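Local coordinates for lectin-like protein (Entamoeba histolytica HM-1:IMSS-A, PDB 5ZBT) that is of unknown function but, as the legume-lectin-like domain of an ERGIC-53-like membrane protein, may bind D-mannose, at residues E37-N42 with S67-K72; P78-Q83 with I173-N178; D111-Y116 with G123-F128; I133-V138 with Y154-V159; D165-V170 with V188-M193. One frame throughout, in Å; residues are numbered along the deposited sequence.

Overall arrangement
All five contacts belong to one legume-lectin-like β-sandwich of two antiparallel seven-stranded sheets. Interactions 1, 3 and 4 involve the sheet that runs from strand 43-46 to strand 153-158; interactions 2 and 5 involve the other. Interactions 3 and 4, with centres about 12 Å apart, lie side by side in one sheet, Asn127 N of interaction 3 meeting Met135 O of interaction 4 at 2.8 Å in a probable hydrogen bond. Interactions 1 and 4 are about 26 Å apart between centres, on opposite sides of the chain's centre. Across the sandwich, Ile173 CD1 of interaction 2 meets Ile124 CD1 of interaction 3 at 3.5 Å, and Val159 CG1 of interaction 4 packs on Val188 CG2 of interaction 5 at 4.1 Å.

Interaction 1 (E37-N42 with S67-K72); sequences ENVVRN and SIMNGK
Met69 is the first residue of strand 67-71 to reach helix 37-42. Its CG stands anti to the backbone N (chi1 -155°) and the chain runs on extended, carrying the methyl CE out to Val39 CG1 at 3.5 Å; the two side chains cross at about a right angle. Met69 also rests on Val56 and Ile58 of strand 56-59, so this methyl belongs to the apolar filling between the two sheets of the L-type lectin β-sandwich, with the short helix placed beside it. Asn70 leads away from the helix, its ND2 bonded to Leu107 O. Gly71 then brings its CA within 3.4 Å of Asn42 O, a CA-H...O contact. The same carbonyl accepts the next amide, Lys72 N, at 2.7 Å in a nearly straight bond (167°). Lys72 returns to the helix a second time through its side chain. Bends at chi3 and chi4 bring CE to 3.2 Å from Arg41 O and let NZ donate to Val40 O at 2.9 Å, the nitrogen almost in line with the carbonyl (C=O...N 177°). An ammonium facing these helix carbonyls is probably stabilised by them; Asp44 OD1 adds a long, weak ion pair.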
# COMPACT_ATOMS: atom_id res chain seq x y z
N GLU A 37 -16.73 11.96 -1.70
CA GLU A 37 -16.07 13.13 -2.28
C GLU A 37 -14.70 13.35 -1.65
O GLU A 37 -13.80 13.87 -2.31
CB GLU A 37 -16.97 14.38 -2.17
CG GLU A 37 -16.97 15.16 -0.85
CD GLU A 37 -17.90 16.39 -0.89
OE1 GLU A 37 -17.51 17.49 -0.41
OE2 GLU A 37 -19.03 16.26 -1.41
N ASN A 38 -14.51 12.91 -0.41
CA ASN A 38 -13.19 13.03 0.20
C ASN A 38 -12.16 12.16 -0.53
O ASN A 38 -11.01 12.57 -0.69
CB ASN A 38 -13.23 12.64 1.68
CG ASN A 38 -11.87 12.78 2.34
OD1 ASN A 38 -11.18 13.80 2.19
ND2 ASN A 38 -11.46 11.74 3.06
N VAL A 39 -12.56 10.96 -0.97
CA VAL A 39 -11.65 10.09 -1.70
C VAL A 39 -11.35 10.69 -3.08
O VAL A 39 -10.19 10.83 -3.47
CB VAL A 39 -12.23 8.67 -1.82
CG1 VAL A 39 -11.30 7.79 -2.62
CG2 VAL A 39 -12.46 8.07 -0.45
N VAL A 40 -12.41 11.08 -3.81
CA VAL A 40 -12.27 11.55 -5.18
C VAL A 40 -11.42 12.82 -5.25
O VAL A 40 -10.71 13.05 -6.23
CB VAL A 40 -13.66 11.78 -5.82
CG1 VAL A 40 -13.55 12.56 -7.11
CG2 VAL A 40 -14.38 10.46 -6.07
N ARG A 41 -11.48 13.66 -4.22
CA ARG A 41 -10.78 14.93 -4.36
C ARG A 41 -9.28 14.77 -4.18
O ARG A 41 -8.51 15.64 -4.60
CB ARG A 41 -11.35 15.97 -3.40
CG ARG A 41 -10.90 15.85 -1.96
CD ARG A 41 -11.17 17.14 -1.21
NE ARG A 41 -12.58 17.23 -0.82
CZ ARG A 41 -13.01 17.00 0.41
NH1 ARG A 41 -12.14 16.69 1.37
NH2 ARG A 41 -14.31 17.10 0.68
N ASN A 42 -8.84 13.65 -3.61
CA ASN A 42 -7.43 13.41 -3.34
C ASN A 42 -6.80 12.32 -4.20
O ASN A 42 -5.57 12.27 -4.28
CB ASN A 42 -7.24 13.09 -1.85
CG ASN A 42 -7.44 14.33 -0.99
OD1 ASN A 42 -7.17 15.44 -1.43
ND2 ASN A 42 -7.93 14.14 0.24
N SER A 67 -5.54 -2.60 -10.32
CA SER A 67 -5.96 -1.22 -10.21
C SER A 67 -4.84 -0.39 -9.60
O SER A 67 -4.01 -0.91 -8.86
CB SER A 67 -7.20 -1.07 -9.32
OG SER A 67 -8.30 -1.80 -9.85
N ILE A 68 -4.83 0.90 -9.91
CA ILE A 68 -3.95 1.85 -9.25
C ILE A 68 -4.78 3.05 -8.80
O ILE A 68 -5.60 3.58 -9.56
CB ILE A 68 -2.77 2.29 -10.15
CG1 ILE A 68 -3.25 2.95 -11.44
CG2 ILE A 68 -1.89 1.09 -10.49
CD1 ILE A 68 -2.12 3.18 -12.44
N MET A 69 -4.59 3.45 -7.56
CA MET A 69 -5.22 4.63 -6.98
C MET A 69 -4.08 5.61 -6.71
O MET A 69 -3.20 5.32 -5.90
CB MET A 69 -5.95 4.24 -5.70
CG MET A 69 -7.09 5.11 -5.27
SD MET A 69 -7.79 4.33 -3.82
CE MET A 69 -8.51 5.74 -3.02
N ASN A 70 -4.08 6.74 -7.42
CA ASN A 70 -2.97 7.70 -7.43
C ASN A 70 -3.34 8.96 -6.67
O ASN A 70 -4.31 9.64 -7.03
CB ASN A 70 -2.60 8.08 -8.86
CG ASN A 70 -1.70 7.09 -9.50
OD1 ASN A 70 -1.01 6.34 -8.82
ND2 ASN A 70 -1.70 7.07 -10.84
N GLY A 71 -2.55 9.29 -5.64
CA GLY A 71 -2.68 10.58 -4.98
C GLY A 71 -2.55 11.71 -5.99
O GLY A 71 -1.65 11.70 -6.83
N LYS A 72 -3.45 12.68 -5.93
CA LYS A 72 -3.35 13.80 -6.86
C LYS A 72 -2.23 14.77 -6.48
O LYS A 72 -1.58 15.33 -7.37
CB LYS A 72 -4.68 14.54 -6.94
CG LYS A 72 -5.80 13.72 -7.54
CD LYS A 72 -6.83 14.61 -8.19
CE LYS A 72 -8.18 14.43 -7.54
NZ LYS A 72 -9.07 13.71 -8.48

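Interaction 2 (P78-Q83 with I173-N178); sequences PSFELQ and IKYLVN
Phe80 and Tyr175 form the close-packed part of this strand pair. The Phe80 side chain takes the crowded position between its backbone N and carbonyl carbon (chi1 62°), which swings the ring over to strand 173-176. There Tyr175 CB sits over one face, 4.1 Å from the Phe80 ring centroid in a CH-pi contact. Tyr175 runs on away, its OH bonded to Ile201 O. On the sheet face that carries Phe80 and Tyr175, Leu82 CB also meets Ile173 CB at 4.3 Å. Strands 80-83 and 173-176 are antiparallel neighbours in the lectin β-sandwich. Phe80 with Tyr175 and Leu82 with Ile173 are hydrogen-bonded pairs, the latter joined by Leu82 N to Ile173 O at 2.8 Å and by the return bond from Ile173 N to Leu82 O. The opposite face is looser and partly exposed. Glu81 and Lys174 lie side by side pointing the same way, but Lys174 CD touches Glu81 OE1, at 3.3 Å, while Lys174 NZ stays 5.2 Å from that oxygen. Glu81 OE2 is held by a salt bridge to Arg172 and by Gln83 NE2. Just before strand 80-83 begins and just after 173-176 ends, Ser79 OG accepts Val177 N at 3.0 Å, with 171° at the hydrogen.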
# COMPACT_ATOMS: atom_id res chain seq x y z
N PRO A 78 6.57 16.02 7.28
CA PRO A 78 7.46 15.77 8.42
C PRO A 78 7.36 14.30 8.81
O PRO A 78 6.70 13.53 8.10
CB PRO A 78 6.89 16.67 9.51
CG PRO A 78 5.42 16.66 9.21
CD PRO A 78 5.29 16.62 7.71
N SER A 79 7.97 13.91 9.92
CA SER A 79 7.85 12.54 10.38
C SER A 79 6.39 12.16 10.42
O SER A 79 5.55 12.92 10.91
CB SER A 79 8.50 12.36 11.75
OG SER A 79 9.88 12.62 11.63
N PHE A 80 6.07 11.00 9.85
CA PHE A 80 4.68 10.66 9.65
C PHE A 80 4.46 9.19 9.92
O PHE A 80 5.40 8.39 9.96
CB PHE A 80 4.20 11.01 8.23
CG PHE A 80 4.92 10.26 7.15
CD1 PHE A 80 4.47 9.01 6.73
CD2 PHE A 80 6.05 10.82 6.54
CE1 PHE A 80 5.12 8.31 5.74
CE2 PHE A 80 6.70 10.14 5.53
CZ PHE A 80 6.24 8.88 5.12
N GLU A 81 3.19 8.85 10.08
CA GLU A 81 2.75 7.47 10.17
C GLU A 81 1.51 7.33 9.29
O GLU A 81 0.58 8.14 9.40
CB GLU A 81 2.46 7.07 11.62
CG GLU A 81 1.61 5.82 11.71
CD GLU A 81 1.57 5.21 13.11
OE1 GLU A 81 2.56 5.29 13.87
OE2 GLU A 81 0.52 4.61 13.44
N LEU A 82 1.54 6.35 8.39
CA LEU A 82 0.37 5.99 7.60
C LEU A 82 -0.18 4.66 8.10
O LEU A 82 0.59 3.72 8.39
CB LEU A 82 0.70 5.91 6.11
CG LEU A 82 1.48 7.08 5.53
CD1 LEU A 82 2.10 6.73 4.18
CD2 LEU A 82 0.59 8.30 5.39
N GLN A 83 -1.51 4.58 8.22
CA GLN A 83 -2.23 3.38 8.65
C GLN A 83 -3.24 3.02 7.58
O GLN A 83 -4.20 3.76 7.34
CB GLN A 83 -2.93 3.60 9.99
CG GLN A 83 -2.00 3.76 11.18
CD GLN A 83 -2.73 4.24 12.40
OE1 GLN A 83 -3.94 4.10 12.49
NE2 GLN A 83 -2.01 4.82 13.35
N ILE A 173 3.06 2.23 8.27
CA ILE A 173 4.24 2.76 7.60
C ILE A 173 4.69 4.00 8.37
O ILE A 173 3.98 5.02 8.37
CB ILE A 173 3.95 3.10 6.13
CG1 ILE A 173 3.60 1.83 5.35
CG2 ILE A 173 5.12 3.84 5.48
CD1 ILE A 173 2.71 2.09 4.16
N LYS A 174 5.85 3.93 9.02
CA LYS A 174 6.37 5.00 9.85
C LYS A 174 7.70 5.48 9.31
O LYS A 174 8.59 4.66 9.05
CB LYS A 174 6.57 4.54 11.30
CG LYS A 174 5.32 4.26 12.10
CD LYS A 174 5.65 4.21 13.61
CE LYS A 174 6.48 2.97 13.98
NZ LYS A 174 6.87 2.89 15.43
N TYR A 175 7.87 6.79 9.17
CA TYR A 175 9.15 7.35 8.74
C TYR A 175 9.56 8.49 9.66
O TYR A 175 8.79 9.43 9.89
CB TYR A 175 9.06 7.83 7.30
CG TYR A 175 10.37 8.37 6.74
CD1 TYR A 175 11.48 7.54 6.60
CD2 TYR A 175 10.49 9.70 6.33
CE1 TYR A 175 12.67 8.01 6.06
CE2 TYR A 175 11.68 10.19 5.79
CZ TYR A 175 12.77 9.34 5.66
OH TYR A 175 13.95 9.80 5.14
N LEU A 176 10.78 8.42 10.20
CA LEU A 176 11.35 9.50 10.98
C LEU A 176 12.34 10.25 10.10
O LEU A 176 13.34 9.67 9.65
CB LEU A 176 12.03 8.96 12.24
CG LEU A 176 11.15 7.97 13.00
CD1 LEU A 176 11.93 7.30 14.12
CD2 LEU A 176 9.93 8.69 13.54
N VAL A 177 12.06 11.54 9.86
CA VAL A 177 12.78 12.32 8.85
C VAL A 177 14.21 12.58 9.29
O VAL A 177 15.16 12.42 8.51
CB VAL A 177 12.03 13.63 8.56
CG1 VAL A 177 12.89 14.57 7.76
CG2 VAL A 177 10.72 13.35 7.83
N ASN A 178 14.40 12.99 10.55
CA ASN A 178 15.75 13.26 11.03
C ASN A 178 16.60 11.99 11.08
O ASN A 178 17.78 12.00 10.71
CB ASN A 178 15.70 13.92 12.41
CG ASN A 178 15.31 15.38 12.33
OD1 ASN A 178 15.08 15.93 11.24
ND2 ASN A 178 15.25 16.03 13.48

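Interaction 3 (D111-Y116 with G123-F128); sequences DLFGAY and GIFINF
Phe113 lays its ring on the ring of Phe125 in an offset stack, with centroids 4.7 Å apart and planes inclined by 26°. Phe113 CB points toward strand 123-127, and CG stands anti to the carbonyl carbon (chi1 -56°), which lays the ring over Phe125. On the near side, Phe113 CD2 lies 3.5 Å from Phe125 CD1, above the rim of that ring. The next atom, Phe113 CE2, comes in closest, 3.4 Å from Phe125 CG, and also touches Phe125 CB. At the tip Phe113 CZ has moved past the Phe125 ring and lies 3.9 Å from Phe125 CB. Beyond it, Phe113 CE1 meets Asn127 OD1 at 3.6 Å, the oxygen lying near the plane of the Phe113 ring at its edge. The amide of Asn127 is in turn tied through ND2 to Glu129 O. Leu112 CG adds an apolar contact to Phe125 CZ at 4.1 Å. Phe113 is carried on a type I' turn from Leu112 to Ala115, closed by Leu112 N to Ala115 O and Ala115 N to Leu112 O, with a classic bulge where Asp111 and Leu112 both face Ala115. Phe113 O is anchored on Ser211 OG. On its other face Phe125 carries Gly123 C, and Trp101 of strand 97-103 meets its ring edge-to-face. The loop between strands 97-103 and 122-127 thus folds back onto its own sheet, with strand 135-142 continuing that sheet beyond Phe125.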
# COMPACT_ATOMS: atom_id res chain seq x y z
N ASP A 111 2.96 -4.58 -14.34
CA ASP A 111 2.85 -5.94 -13.83
C ASP A 111 3.32 -6.09 -12.39
O ASP A 111 3.22 -7.19 -11.83
CB ASP A 111 3.62 -6.88 -14.76
CG ASP A 111 3.18 -6.74 -16.20
OD1 ASP A 111 1.96 -6.54 -16.43
OD2 ASP A 111 4.04 -6.80 -17.10
N LEU A 112 3.81 -5.01 -11.77
CA LEU A 112 4.32 -5.05 -10.40
C LEU A 112 3.18 -4.72 -9.46
O LEU A 112 2.98 -3.56 -9.08
CB LEU A 112 5.48 -4.07 -10.25
CG LEU A 112 6.29 -4.03 -8.96
CD1 LEU A 112 6.63 -5.45 -8.47
CD2 LEU A 112 7.57 -3.20 -9.17
N PHE A 113 2.40 -5.73 -9.07
CA PHE A 113 1.19 -5.54 -8.26
C PHE A 113 0.32 -4.42 -8.83
O PHE A 113 -0.15 -3.54 -8.10
CB PHE A 113 1.53 -5.23 -6.80
CG PHE A 113 2.38 -6.27 -6.15
CD1 PHE A 113 1.82 -7.44 -5.66
CD2 PHE A 113 3.75 -6.09 -6.04
CE1 PHE A 113 2.62 -8.41 -5.07
CE2 PHE A 113 4.55 -7.07 -5.46
CZ PHE A 113 3.97 -8.22 -4.97
N GLY A 114 0.11 -4.44 -10.15
CA GLY A 114 -0.70 -3.45 -10.82
C GLY A 114 0.04 -2.25 -11.39
O GLY A 114 -0.47 -1.60 -12.31
N ALA A 115 1.24 -1.93 -10.90
CA ALA A 115 1.95 -0.74 -11.33
C ALA A 115 3.20 -1.08 -12.14
O ALA A 115 3.63 -2.24 -12.22
CB ALA A 115 2.34 0.13 -10.13
N TYR A 116 3.79 -0.05 -12.74
CA TYR A 116 4.91 -0.24 -13.65
C TYR A 116 6.16 -0.66 -12.88
O TYR A 116 6.36 -0.30 -11.72
CB TYR A 116 5.19 1.06 -14.44
CG TYR A 116 5.96 0.80 -15.73
CD1 TYR A 116 5.45 -0.06 -16.70
CD2 TYR A 116 7.20 1.39 -15.96
CE1 TYR A 116 6.14 -0.32 -17.86
CE2 TYR A 116 7.90 1.14 -17.13
CZ TYR A 116 7.37 0.28 -18.08
OH TYR A 116 8.05 0.01 -19.25
N GLY A 123 8.20 1.05 -2.99
CA GLY A 123 7.02 0.21 -3.03
C GLY A 123 7.01 -0.69 -1.81
O GLY A 123 8.02 -1.34 -1.50
N ILE A 124 5.88 -0.70 -1.11
CA ILE A 124 5.64 -1.59 0.03
C ILE A 124 4.57 -2.58 -0.41
O ILE A 124 3.45 -2.18 -0.75
CB ILE A 124 5.20 -0.81 1.28
CG1 ILE A 124 6.19 0.31 1.56
CG2 ILE A 124 5.09 -1.70 2.49
CD1 ILE A 124 5.55 1.55 2.11
N PHE A 125 4.92 -3.87 -0.41
CA PHE A 125 4.08 -4.90 -1.02
C PHE A 125 3.68 -5.94 0.02
O PHE A 125 4.50 -6.36 0.84
CB PHE A 125 4.80 -5.59 -2.19
CG PHE A 125 5.41 -4.63 -3.19
CD1 PHE A 125 4.66 -3.59 -3.73
CD2 PHE A 125 6.73 -4.76 -3.57
CE1 PHE A 125 5.22 -2.70 -4.65
CE2 PHE A 125 7.30 -3.87 -4.48
CZ PHE A 125 6.54 -2.84 -5.02
N ILE A 126 2.42 -6.35 -0.03
CA ILE A 126 1.93 -7.52 0.68
C ILE A 126 1.59 -8.56 -0.38
O ILE A 126 0.72 -8.33 -1.22
CB ILE A 126 0.69 -7.20 1.53
CG1 ILE A 126 0.93 -6.00 2.45
CG2 ILE A 126 0.27 -8.44 2.34
CD1 ILE A 126 -0.30 -5.62 3.31
N ASN A 127 2.29 -9.69 -0.35
CA ASN A 127 2.16 -10.68 -1.41
C ASN A 127 1.60 -11.98 -0.84
O ASN A 127 2.15 -12.53 0.12
CB ASN A 127 3.50 -10.94 -2.08
CG ASN A 127 3.40 -12.05 -3.10
OD1 ASN A 127 2.82 -11.86 -4.15
ND2 ASN A 127 3.94 -13.22 -2.77
N PHE A 128 0.49 -12.46 -1.44
CA PHE A 128 -0.09 -13.77 -1.14
C PHE A 128 0.20 -14.82 -2.22
O PHE A 128 0.12 -16.02 -1.92
CB PHE A 128 -1.63 -13.67 -0.99
CG PHE A 128 -2.08 -12.83 0.16
CD1 PHE A 128 -2.19 -11.44 0.03
CD2 PHE A 128 -2.43 -13.41 1.37
CE1 PHE A 128 -2.62 -10.66 1.09
CE2 PHE A 128 -2.87 -12.64 2.45
CZ PHE A 128 -2.96 -11.26 2.31

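Interaction 4 (I133-V138 with Y154-V159); sequences IPMISV and YYQCSV
The β-hairpin of strands 135-142 and 153-158 forms one edge of the lectin sandwich, and its Ile136 and Cys157 make a hydrogen-bonded antiparallel pair. Cys157 N donates to Ile136 O at 2.8 Å; in return Ile136 N reaches Cys157 O from above the carbonyl plane, 37° out of it. Their side chains share the inward face, with Ile136 CB 3.8 Å from Cys157 SG. That sulfur is in a disulfide with Cys195 of strand 191-198, so the outermost strands of the two sheets are covalently stapled. Val138 and Tyr155 repeat the hydrogen-bonded pairing further on, Val138 packing against Ile196 and Ile198. On the outer face Met135 and Gln156 cross obliquely. Bends at chi2 and chi3 fold the methionine chain over the neighbouring strand, where Met135 CE lies 3.7 Å from Gln156 CG. Gln156 comes to meet it with CG set between the backbone N and the carbonyl carbon (chi1 68°). At the far end of the pairing Pro134 O accepts Val159 N at 3.2 Å and takes a weak bond from Ser158 OG. Pro134 CG, in the pyrrolidine ring, rests 3.3 Å from Val159 O.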
# COMPACT_ATOMS: atom_id res chain seq x y z
N ILE A 133 2.34 -18.27 3.79
CA ILE A 133 2.10 -17.13 4.67
C ILE A 133 2.40 -15.88 3.86
O ILE A 133 3.42 -15.84 3.16
CB ILE A 133 3.01 -17.21 5.91
CG1 ILE A 133 2.73 -18.49 6.71
CG2 ILE A 133 2.84 -16.01 6.82
CD1 ILE A 133 1.26 -18.83 6.82
N PRO A 134 1.55 -14.85 3.90
CA PRO A 134 1.84 -13.63 3.15
C PRO A 134 3.18 -13.02 3.56
O PRO A 134 3.61 -13.10 4.71
CB PRO A 134 0.67 -12.71 3.48
CG PRO A 134 0.00 -13.32 4.66
CD PRO A 134 0.24 -14.79 4.56
N MET A 135 3.84 -12.45 2.56
CA MET A 135 5.11 -11.78 2.73
C MET A 135 4.89 -10.28 2.58
O MET A 135 4.07 -9.84 1.78
CB MET A 135 6.14 -12.25 1.69
CG MET A 135 6.64 -13.66 1.94
SD MET A 135 8.40 -13.92 1.72
CE MET A 135 9.13 -12.94 3.03
N ILE A 136 5.62 -9.50 3.37
CA ILE A 136 5.68 -8.07 3.21
C ILE A 136 7.08 -7.75 2.73
O ILE A 136 8.06 -8.30 3.26
CB ILE A 136 5.32 -7.35 4.52
CG1 ILE A 136 3.83 -7.57 4.83
CG2 ILE A 136 5.60 -5.86 4.42
CD1 ILE A 136 3.38 -7.04 6.19
N SER A 137 7.18 -6.92 1.69
CA SER A 137 8.45 -6.54 1.08
C SER A 137 8.51 -5.03 0.92
O SER A 137 7.48 -4.36 0.81
CB SER A 137 8.64 -7.17 -0.28
OG SER A 137 8.07 -8.47 -0.32
N VAL A 138 9.72 -4.50 0.93
CA VAL A 138 9.97 -3.11 0.58
C VAL A 138 11.01 -3.11 -0.53
O VAL A 138 12.02 -3.81 -0.44
CB VAL A 138 10.45 -2.28 1.78
CG1 VAL A 138 10.78 -0.88 1.32
CG2 VAL A 138 9.37 -2.23 2.87
N TYR A 154 16.12 -3.84 -0.95
CA TYR A 154 15.07 -4.86 -0.90
C TYR A 154 15.07 -5.51 0.47
O TYR A 154 16.10 -6.02 0.92
CB TYR A 154 15.26 -5.93 -1.99
CG TYR A 154 14.24 -7.05 -1.84
CD1 TYR A 154 12.93 -6.89 -2.29
CD2 TYR A 154 14.57 -8.23 -1.21
CE1 TYR A 154 11.98 -7.90 -2.13
CE2 TYR A 154 13.63 -9.24 -1.04
CZ TYR A 154 12.34 -9.07 -1.51
OH TYR A 154 11.42 -10.08 -1.33
N TYR A 155 13.92 -5.52 1.13
CA TYR A 155 13.73 -6.06 2.46
C TYR A 155 12.45 -6.88 2.48
O TYR A 155 11.52 -6.60 1.71
CB TYR A 155 13.63 -4.96 3.53
CG TYR A 155 14.92 -4.19 3.82
CD1 TYR A 155 15.40 -3.25 2.93
CD2 TYR A 155 15.62 -4.39 5.01
CE1 TYR A 155 16.56 -2.53 3.20
CE2 TYR A 155 16.78 -3.68 5.29
CZ TYR A 155 17.24 -2.76 4.37
OH TYR A 155 18.38 -2.05 4.63
N GLN A 156 12.38 -7.87 3.36
CA GLN A 156 11.16 -8.66 3.42
C GLN A 156 10.95 -9.22 4.81
O GLN A 156 11.84 -9.25 5.65
CB GLN A 156 11.16 -9.78 2.38
CG GLN A 156 12.17 -10.88 2.61
CD GLN A 156 12.22 -11.89 1.47
OE1 GLN A 156 11.88 -11.59 0.31
NE2 GLN A 156 12.63 -13.11 1.79
N CYS A 157 9.71 -9.62 5.05
CA CYS A 157 9.32 -10.27 6.28
C CYS A 157 8.07 -11.09 5.96
O CYS A 157 7.52 -11.02 4.86
CB CYS A 157 9.05 -9.25 7.39
SG CYS A 157 7.29 -8.74 7.48
N SER A 158 7.61 -11.83 6.95
CA SER A 158 6.48 -12.72 6.78
C SER A 158 5.59 -12.55 8.00
O SER A 158 6.10 -12.57 9.12
CB SER A 158 6.95 -14.16 6.63
OG SER A 158 5.89 -15.01 6.29
N VAL A 159 4.28 -12.35 7.78
CA VAL A 159 3.34 -12.18 8.89
C VAL A 159 2.07 -12.97 8.60
O VAL A 159 1.40 -12.73 7.59
CB VAL A 159 2.99 -10.71 9.16
CG1 VAL A 159 1.93 -10.65 10.27
CG2 VAL A 159 4.22 -9.94 9.57

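Interaction 5 (D165-V170 with V188-M193); sequences DKDGAV and VNHINM
Asp165 OD2 is gripped twice: by the backbone N of Asn189 at 2.8 Å, with the hydrogen close to the line between them (172°), and by a water that donates to it at 3.0 Å. Two tight turns face each other here: Val188 to Ile191 is the type I' turn of the β-hairpin joining strands 181-188 and 191-198 of the lectin sandwich, while Asp165 to Gly168 is a type I turn in the loop leading into strand 170-176. The backbone N-H of Asn189 comes from well above the carboxylate plane, 63° out of it. The same water accepts the backbone N of His190 at 2.8 Å, so one carboxylate oxygen serves two successive amides, the second through water. Asp165 works in both turns. With CG anti to the backbone N (chi1 -179°), the carboxylate reaches across to the hairpin, and its other oxygen, Asp165 OD1, accepts Asp167 N at 3.0 Å in an Asx turn, which fixes the rotation of the group. These donors probably offset the cost of burying the aspartate. Beside it the contact is apolar: Val188 CG1 meets Asp165 CB at 4.1 Å and Val188 CG2 meets Ala169 CB. Toward solvent, the shared water oxygen sits over the centre of the His190 ring, 3.8 Å above its plane.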
# COMPACT_ATOMS: atom_id res chain seq x y z
N ASP A 165 -7.74 -11.83 9.50
CA ASP A 165 -8.23 -10.97 10.58
C ASP A 165 -9.57 -10.37 10.16
O ASP A 165 -9.61 -9.48 9.30
CB ASP A 165 -7.19 -9.89 10.88
CG ASP A 165 -7.59 -8.95 12.02
OD1 ASP A 165 -8.74 -9.00 12.51
OD2 ASP A 165 -6.74 -8.14 12.44
N LYS A 166 -10.65 -10.84 10.77
CA LYS A 166 -11.99 -10.40 10.37
C LYS A 166 -12.25 -8.93 10.65
O LYS A 166 -13.15 -8.34 10.03
CB LYS A 166 -13.04 -11.26 11.08
CG LYS A 166 -13.01 -12.71 10.66
CD LYS A 166 -12.72 -13.64 11.84
CE LYS A 166 -13.40 -14.99 11.63
NZ LYS A 166 -13.33 -15.43 10.20
N ASP A 167 -11.50 -8.31 11.57
CA ASP A 167 -11.65 -6.88 11.83
C ASP A 167 -10.83 -6.00 10.89
O ASP A 167 -10.96 -4.78 10.95
CB ASP A 167 -11.24 -6.57 13.26
CG ASP A 167 -11.99 -7.39 14.25
OD1 ASP A 167 -13.24 -7.30 14.27
OD2 ASP A 167 -11.34 -8.14 14.99
N GLY A 168 -9.98 -6.58 10.05
CA GLY A 168 -9.18 -5.77 9.16
C GLY A 168 -7.80 -5.47 9.70
O GLY A 168 -7.64 -4.64 10.61
N ALA A 169 -6.79 -6.14 9.15
CA ALA A 169 -5.41 -5.84 9.49
C ALA A 169 -5.08 -4.41 9.07
O ALA A 169 -5.71 -3.83 8.17
CB ALA A 169 -4.47 -6.83 8.82
N VAL A 170 -4.09 -3.83 9.74
CA VAL A 170 -3.66 -2.45 9.52
C VAL A 170 -2.18 -2.49 9.18
O VAL A 170 -1.36 -2.90 10.01
CB VAL A 170 -3.93 -1.58 10.74
CG1 VAL A 170 -3.51 -0.14 10.48
CG2 VAL A 170 -5.41 -1.67 11.12
N VAL A 188 -2.28 -7.21 13.37
CA VAL A 188 -3.13 -8.35 13.04
C VAL A 188 -3.68 -8.92 14.34
O VAL A 188 -2.92 -9.23 15.25
CB VAL A 188 -2.35 -9.44 12.28
CG1 VAL A 188 -3.28 -10.60 11.93
CG2 VAL A 188 -1.71 -8.86 11.02
N ASN A 189 -5.01 -9.05 14.41
CA ASN A 189 -5.68 -9.64 15.58
C ASN A 189 -5.21 -9.00 16.88
O ASN A 189 -4.75 -9.67 17.81
CB ASN A 189 -5.46 -11.15 15.60
CG ASN A 189 -6.24 -11.84 14.52
OD1 ASN A 189 -7.41 -11.53 14.29
ND2 ASN A 189 -5.60 -12.78 13.82
N HIS A 190 -5.30 -7.67 16.93
CA HIS A 190 -5.03 -6.82 18.08
C HIS A 190 -3.56 -6.76 18.50
O HIS A 190 -3.26 -6.20 19.56
CB HIS A 190 -5.88 -7.22 19.29
CG HIS A 190 -7.35 -7.15 19.02
ND1 HIS A 190 -8.06 -5.96 19.02
CD2 HIS A 190 -8.26 -8.12 18.73
CE1 HIS A 190 -9.32 -6.20 18.75
NE2 HIS A 190 -9.47 -7.50 18.56
N ILE A 191 -2.64 -7.28 17.69
CA ILE A 191 -1.23 -7.35 18.06
C ILE A 191 -0.40 -6.62 17.01
O ILE A 191 -0.51 -6.92 15.82
CB ILE A 191 -0.75 -8.81 18.20
CG1 ILE A 191 -1.67 -9.58 19.15
CG2 ILE A 191 0.70 -8.87 18.66
CD1 ILE A 191 -1.26 -11.04 19.29
N ASN A 192 0.41 -5.67 17.45
CA ASN A 192 1.29 -4.94 16.55
C ASN A 192 2.53 -5.78 16.29
O ASN A 192 3.24 -6.13 17.24
CB ASN A 192 1.65 -3.57 17.12
CG ASN A 192 2.23 -2.64 16.07
OD1 ASN A 192 1.61 -2.40 15.03
ND2 ASN A 192 3.41 -2.12 16.34
N MET A 193 2.76 -6.14 15.03
CA MET A 193 3.83 -7.06 14.66
C MET A 193 4.95 -6.30 13.96
O MET A 193 4.69 -5.51 13.04
CB MET A 193 3.30 -8.15 13.73
CG MET A 193 2.06 -8.82 14.23
SD MET A 193 2.46 -10.06 15.46
CE MET A 193 1.79 -11.48 14.60
O HOH W 1 -7.29 -6.88 15.16